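Local coordinates for protein U4/U6 snRNA-associated-splicing factor PRP24 (Saccharomyces cerevisiae, PDB 4N0T) that binds U6 snRNA and anneals it with U4 snRNA, serving as a recycling factor of the spliceosome in pre-mRNA splicing, at residues E192-L195 against R196-E200; I325-D329 against S330-A334. All coordinates share one frame; numbering follows the deposited sequence.

Interaction 1 of 2, residues E192-L195 against R196-E200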
loop_
_atom_site.group_PDB
_atom_site.type_symbol
_atom_site.label_atom_id
_atom_site.label_comp_id
_atom_site.label_asym_id
_atom_site.label_seq_id
_atom_site.Cartn_x
_atom_site.Cartn_y
_atom_site.Cartn_z
ATOM N N GLU A 192 -13.727 27.053 -18.660
ATOM C CA GLU A 192 -13.173 25.949 -19.430
ATOM C C GLU A 192 -12.940 26.316 -20.890
ATOM O O GLU A 192 -11.916 25.938 -21.474
ATOM C CB GLU A 192 -14.073 24.725 -19.325
ATOM C CG GLU A 192 -13.526 23.543 -20.070
ATOM C CD GLU A 192 -14.265 22.277 -19.762
ATOM O OE1 GLU A 192 -14.912 22.205 -18.690
ATOM O OE2 GLU A 192 -14.185 21.345 -20.590
ATOM N N ASN A 193 -13.878 27.063 -21.472
ATOM C CA ASN A 193 -13.748 27.478 -22.867
ATOM C C ASN A 193 -12.512 28.336 -23.077
ATOM O O ASN A 193 -11.769 28.129 -24.030
ATOM C CB ASN A 193 -14.991 28.231 -23.343
ATOM C CG ASN A 193 -16.223 27.350 -23.389
ATOM O OD1 ASN A 193 -16.122 26.122 -23.396
ATOM N ND2 ASN A 193 -17.398 27.977 -23.421
ATOM N N LEU A 194 -12.302 29.293 -22.178
ATOM C CA LEU A 194 -11.141 30.177 -22.260
ATOM C C LEU A 194 -9.836 29.406 -22.088
ATOM O O LEU A 194 -8.879 29.626 -22.838
ATOM C CB LEU A 194 -11.254 31.302 -21.223
ATOM C CG LEU A 194 -10.182 32.396 -21.115
ATOM C CD1 LEU A 194 -9.112 32.040 -20.107
ATOM C CD2 LEU A 194 -9.544 32.727 -22.456
ATOM N N LEU A 195 -9.809 28.487 -21.125
ATOM C CA LEU A 195 -8.620 27.674 -20.885
ATOM C C LEU A 195 -8.306 26.794 -22.092
ATOM O O LEU A 195 -7.148 26.704 -22.519
ATOM C CB LEU A 195 -8.790 26.819 -19.623
ATOM C CG LEU A 195 -8.894 27.685 -18.368
ATOM C CD1 LEU A 195 -9.177 26.849 -17.126
ATOM C CD2 LEU A 195 -7.606 28.506 -18.180
ATOM N N ARG A 196 -9.338 26.165 -22.658
ATOM C CA ARG A 196 -9.163 25.374 -23.879
ATOM C C ARG A 196 -8.598 26.223 -25.006
ATOM O O ARG A 196 -7.633 25.820 -25.662
ATOM C CB ARG A 196 -10.487 24.747 -24.335
ATOM C CG ARG A 196 -10.940 23.599 -23.468
ATOM C CD ARG A 196 -12.185 22.878 -23.990
ATOM N NE ARG A 196 -12.519 21.728 -23.144
ATOM C CZ ARG A 196 -12.001 20.515 -23.306
ATOM N NH1 ARG A 196 -11.129 20.293 -24.285
ATOM N NH2 ARG A 196 -12.349 19.525 -22.491
ATOM N N GLU A 197 -9.193 27.394 -25.227
ATOM C CA GLU A 197 -8.732 28.285 -26.296
ATOM C C GLU A 197 -7.277 28.693 -26.097
ATOM O O GLU A 197 -6.528 28.832 -27.063
ATOM C CB GLU A 197 -9.601 29.543 -26.367
ATOM C CG GLU A 197 -11.027 29.301 -26.828
ATOM C CD GLU A 197 -11.938 30.485 -26.541
ATOM O OE1 GLU A 197 -13.150 30.392 -26.839
ATOM O OE2 GLU A 197 -11.440 31.509 -26.015
ATOM N N SER A 198 -6.872 28.867 -24.841
ATOM C CA SER A 198 -5.538 29.382 -24.555
ATOM C C SER A 198 -4.454 28.317 -24.616
ATOM O O SER A 198 -3.279 28.631 -24.825
ATOM C CB SER A 198 -5.512 30.075 -23.192
ATOM O OG SER A 198 -6.402 31.183 -23.177
ATOM N N PHE A 199 -4.843 27.063 -24.415
ATOM C CA PHE A 199 -3.862 25.983 -24.323
ATOM C C PHE A 199 -3.916 24.926 -25.434
ATOM O O PHE A 199 -2.957 24.175 -25.581
ATOM C CB PHE A 199 -3.981 25.264 -22.965
ATOM C CG PHE A 199 -3.401 26.037 -21.799
ATOM C CD1 PHE A 199 -4.169 26.972 -21.117
ATOM C CD2 PHE A 199 -2.091 25.815 -21.387
ATOM C CE1 PHE A 199 -3.647 27.673 -20.040
ATOM C CE2 PHE A 199 -1.556 26.510 -20.304
ATOM C CZ PHE A 199 -2.336 27.440 -19.628
ATOM N N GLU A 200 -5.013 24.840 -26.197
ATOM C CA GLU A 200 -5.157 23.741 -27.166
ATOM C C GLU A 200 -4.119 23.773 -28.294
ATOM O O GLU A 200 -3.875 22.756 -28.942
ATOM C CB GLU A 200 -6.559 23.690 -27.768
ATOM C CG GLU A 200 -6.854 24.892 -28.657
ATOM C CD GLU A 200 -8.304 24.962 -29.085
ATOM O OE1 GLU A 200 -9.044 23.988 -28.864
ATOM O OE2 GLU A 200 -8.702 26.011 -29.636
#

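Interaction 2 of 2, residues I325-D329 against S330-A334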
loop_
_atom_site.group_PDB
_atom_site.type_symbol
_atom_site.label_atom_id
_atom_site.label_comp_id
_atom_site.label_asym_id
_atom_site.label_seq_id
_atom_site.Cartn_x
_atom_site.Cartn_y
_atom_site.Cartn_z
ATOM N N ILE A 325 -0.770 10.646 15.707
ATOM C CA ILE A 325 -2.210 10.678 15.905
ATOM C C ILE A 325 -2.561 12.064 16.406
ATOM O O ILE A 325 -2.070 12.491 17.451
ATOM C CB ILE A 325 -2.666 9.684 16.979
ATOM C CG1 ILE A 325 -1.977 8.321 16.815
ATOM C CG2 ILE A 325 -4.195 9.552 16.938
ATOM C CD1 ILE A 325 -2.385 7.569 15.581
ATOM N N ILE A 326 -3.386 12.783 15.655
ATOM C CA ILE A 326 -3.767 14.129 16.067
ATOM C C ILE A 326 -5.163 14.046 16.653
ATOM O O ILE A 326 -6.091 13.539 16.007
ATOM C CB ILE A 326 -3.756 15.093 14.888
ATOM C CG1 ILE A 326 -2.388 15.073 14.202
ATOM C CG2 ILE A 326 -4.102 16.502 15.353
ATOM C CD1 ILE A 326 -2.299 16.052 13.031
ATOM N N PHE A 327 -5.298 14.489 17.901
ATOM C CA PHE A 327 -6.588 14.452 18.576
ATOM C C PHE A 327 -7.206 15.848 18.562
ATOM O O PHE A 327 -6.649 16.761 17.961
ATOM C CB PHE A 327 -6.423 13.958 20.010
ATOM C CG PHE A 327 -5.956 12.528 20.105
ATOM C CD1 PHE A 327 -6.841 11.483 19.877
ATOM C CD2 PHE A 327 -4.634 12.231 20.417
ATOM C CE1 PHE A 327 -6.417 10.153 19.971
ATOM C CE2 PHE A 327 -4.197 10.907 20.498
ATOM C CZ PHE A 327 -5.097 9.870 20.276
ATOM N N ARG A 328 -8.339 16.015 19.238
ATOM C CA ARG A 328 -9.073 17.282 19.144
ATOM C C ARG A 328 -8.716 18.296 20.226
ATOM O O ARG A 328 -8.880 19.501 20.021
ATOM C CB ARG A 328 -10.580 17.032 19.083
ATOM C CG ARG A 328 -10.937 15.950 18.071
ATOM C CD ARG A 328 -12.097 16.347 17.186
ATOM N NE ARG A 328 -11.696 16.692 15.824
ATOM C CZ ARG A 328 -12.287 16.219 14.730
ATOM N NH1 ARG A 328 -13.306 15.375 14.833
ATOM N NH2 ARG A 328 -11.858 16.586 13.532
ATOM N N ASP A 329 -8.226 17.821 21.370
ATOM C CA ASP A 329 -7.647 18.721 22.371
ATOM C C ASP A 329 -6.464 18.105 23.121
ATOM O O ASP A 329 -6.245 16.892 23.066
ATOM C CB ASP A 329 -8.711 19.228 23.353
ATOM C CG ASP A 329 -9.329 18.113 24.170
ATOM O OD1 ASP A 329 -8.677 17.642 25.126
ATOM O OD2 ASP A 329 -10.470 17.715 23.860
ATOM N N SER A 330 -5.709 18.954 23.816
ATOM C CA SER A 330 -4.502 18.545 24.533
ATOM C C SER A 330 -4.788 17.643 25.730
ATOM O O SER A 330 -3.943 16.835 26.125
ATOM C CB SER A 330 -3.729 19.774 25.009
ATOM O OG SER A 330 -4.582 20.675 25.693
ATOM N N LYS A 331 -5.972 17.794 26.312
ATOM C CA LYS A 331 -6.345 16.990 27.467
ATOM C C LYS A 331 -6.623 15.554 27.039
ATOM O O LYS A 331 -6.175 14.615 27.692
ATOM C CB LYS A 331 -7.556 17.591 28.177
ATOM C CG LYS A 331 -7.418 19.082 28.447
ATOM C CD LYS A 331 -8.310 19.899 27.525
ATOM C CE LYS A 331 -9.697 20.083 28.126
ATOM N NZ LYS A 331 -10.624 20.745 27.164
ATOM N N PHE A 332 -7.350 15.391 25.936
ATOM C CA PHE A 332 -7.604 14.060 25.389
ATOM C C PHE A 332 -6.284 13.428 24.946
ATOM O O PHE A 332 -6.016 12.253 25.226
ATOM C CB PHE A 332 -8.598 14.128 24.223
ATOM C CG PHE A 332 -9.249 12.811 23.901
ATOM C CD1 PHE A 332 -8.667 11.934 22.994
ATOM C CD2 PHE A 332 -10.444 12.449 24.504
ATOM C CE1 PHE A 332 -9.267 10.716 22.699
ATOM C CE2 PHE A 332 -11.048 11.236 24.214
ATOM C CZ PHE A 332 -10.460 10.368 23.309
ATOM N N ALA A 333 -5.453 14.212 24.265
ATOM C CA ALA A 333 -4.145 13.727 23.832
ATOM C C ALA A 333 -3.301 13.246 25.014
ATOM O O ALA A 333 -2.664 12.196 24.938
ATOM C CB ALA A 333 -3.404 14.794 23.043
ATOM N N ALA A 334 -3.297 14.012 26.103
ATOM C CA ALA A 334 -2.531 13.628 27.290
ATOM C C ALA A 334 -2.995 12.297 27.882
ATOM O O ALA A 334 -2.176 11.467 28.296
ATOM C CB ALA A 334 -2.592 14.720 28.337
#

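Interaction 1 of 2, residues E192-L195 against R196-E200
Backbone bonds from R196 N to E192 O (2.8 Å) and from E197 N to N193 O (2.9 Å) are i to i+4 bonds within helix 192-199, the first helix of the third RNA recognition motif, which packs on the antiparallel sheet of that domain. One turn apart, E192 and R196 run side by side in the same direction and end in a salt bridge. E192 swings its CG anti to the backbone N (chi1 -178°), and the extended chain carries the carboxylate over to the arginine. R196 grips the carboxylate side-on: NE at 3.1 Å and NH2 at 3.2 Å both reach E192 OE2, which lies at the edge of the guanidinium and nearly in its plane. NE meets the anti lone pair of OE2, while NH2 comes from the same anti side but out of the carboxylate plane. The carboxylate and guanidinium planes lie 36° apart, and one oxygen takes both bonds.

The buried L195 and F199 form the inward side of the helix, touching M226 of strand 222-228; across the contact, L195 CD2 approaches F199 CE1 only loosely, at 4.5 Å. The bond from F199 N to L195 O is weak, bent to 131°. L194 and S198 touch L245 of strand 244-245, and S198 OG has L194 CD2 for a neighbour at 3.6 Å. This hydroxyl also folds back on the helix: S198 OG and S198 N, each 2.9 Å from L194 O, approach that carbonyl oxygen from opposite faces of its plane.

Interaction 2 of 2, residues I325-D329 against S330-A334
An N-cap opens the second helix of the occluded RNA recognition motif, just after strand 322-327. The capping residue D329 turns its carboxylate back over the first helical turn, with CG between the backbone N and the carbonyl carbon (chi1 63°), and D329 OD1 accepts from F332 N at 2.7 Å. That N-H comes from above the carboxylate plane, yet the bond is nearly straight at 162°. The carbonyl of the same residue starts the helical pattern, D329 O receiving A333 N at 3.0 Å.

Before the cap, F327 packs its ring against the helix. F327 CD1 lies 3.6 Å from F332 CD1, the two rings meeting obliquely with planes 52° apart, and on the other flank F327 CD2 packs 3.9 Å from A333 CB. The methyl CG2 of I325 lies over one face of the F327 ring, offset toward its rim, and F327 also touches I282 of strand 281-285.

An alanine in place of D329 would probably leave F332 N without its capping acceptor and the first turn less firmly fixed. The negative carboxylate at the helix start should interact favourably with the helix dipole, and K331 NZ, 4.2 Å from D329 OD1 and beyond a salt bridge, may add mild electrostatic attraction.

How the interactions relate
Along the chain from the N terminus, interaction 1 comes first, in the third RNA recognition motif, and is complete before interaction 2 begins in the occluded one. Each joins adjoining residues and closes no long loop; the two neither nest nor cross. Their centres lie about 47 Å apart and their nearest atoms about 32 Å, with no touch between them. They occupy different stations of the same fold: interaction 1 lies on the first helix, 192-199, between strands 179-185 and 205-209, whereas 325-334 spans the passage from strand 322-327 into helix 330-340. Interaction 1 thus holds successive turns of one helix together, and interaction 2 fastens a helix start to the strand preceding it.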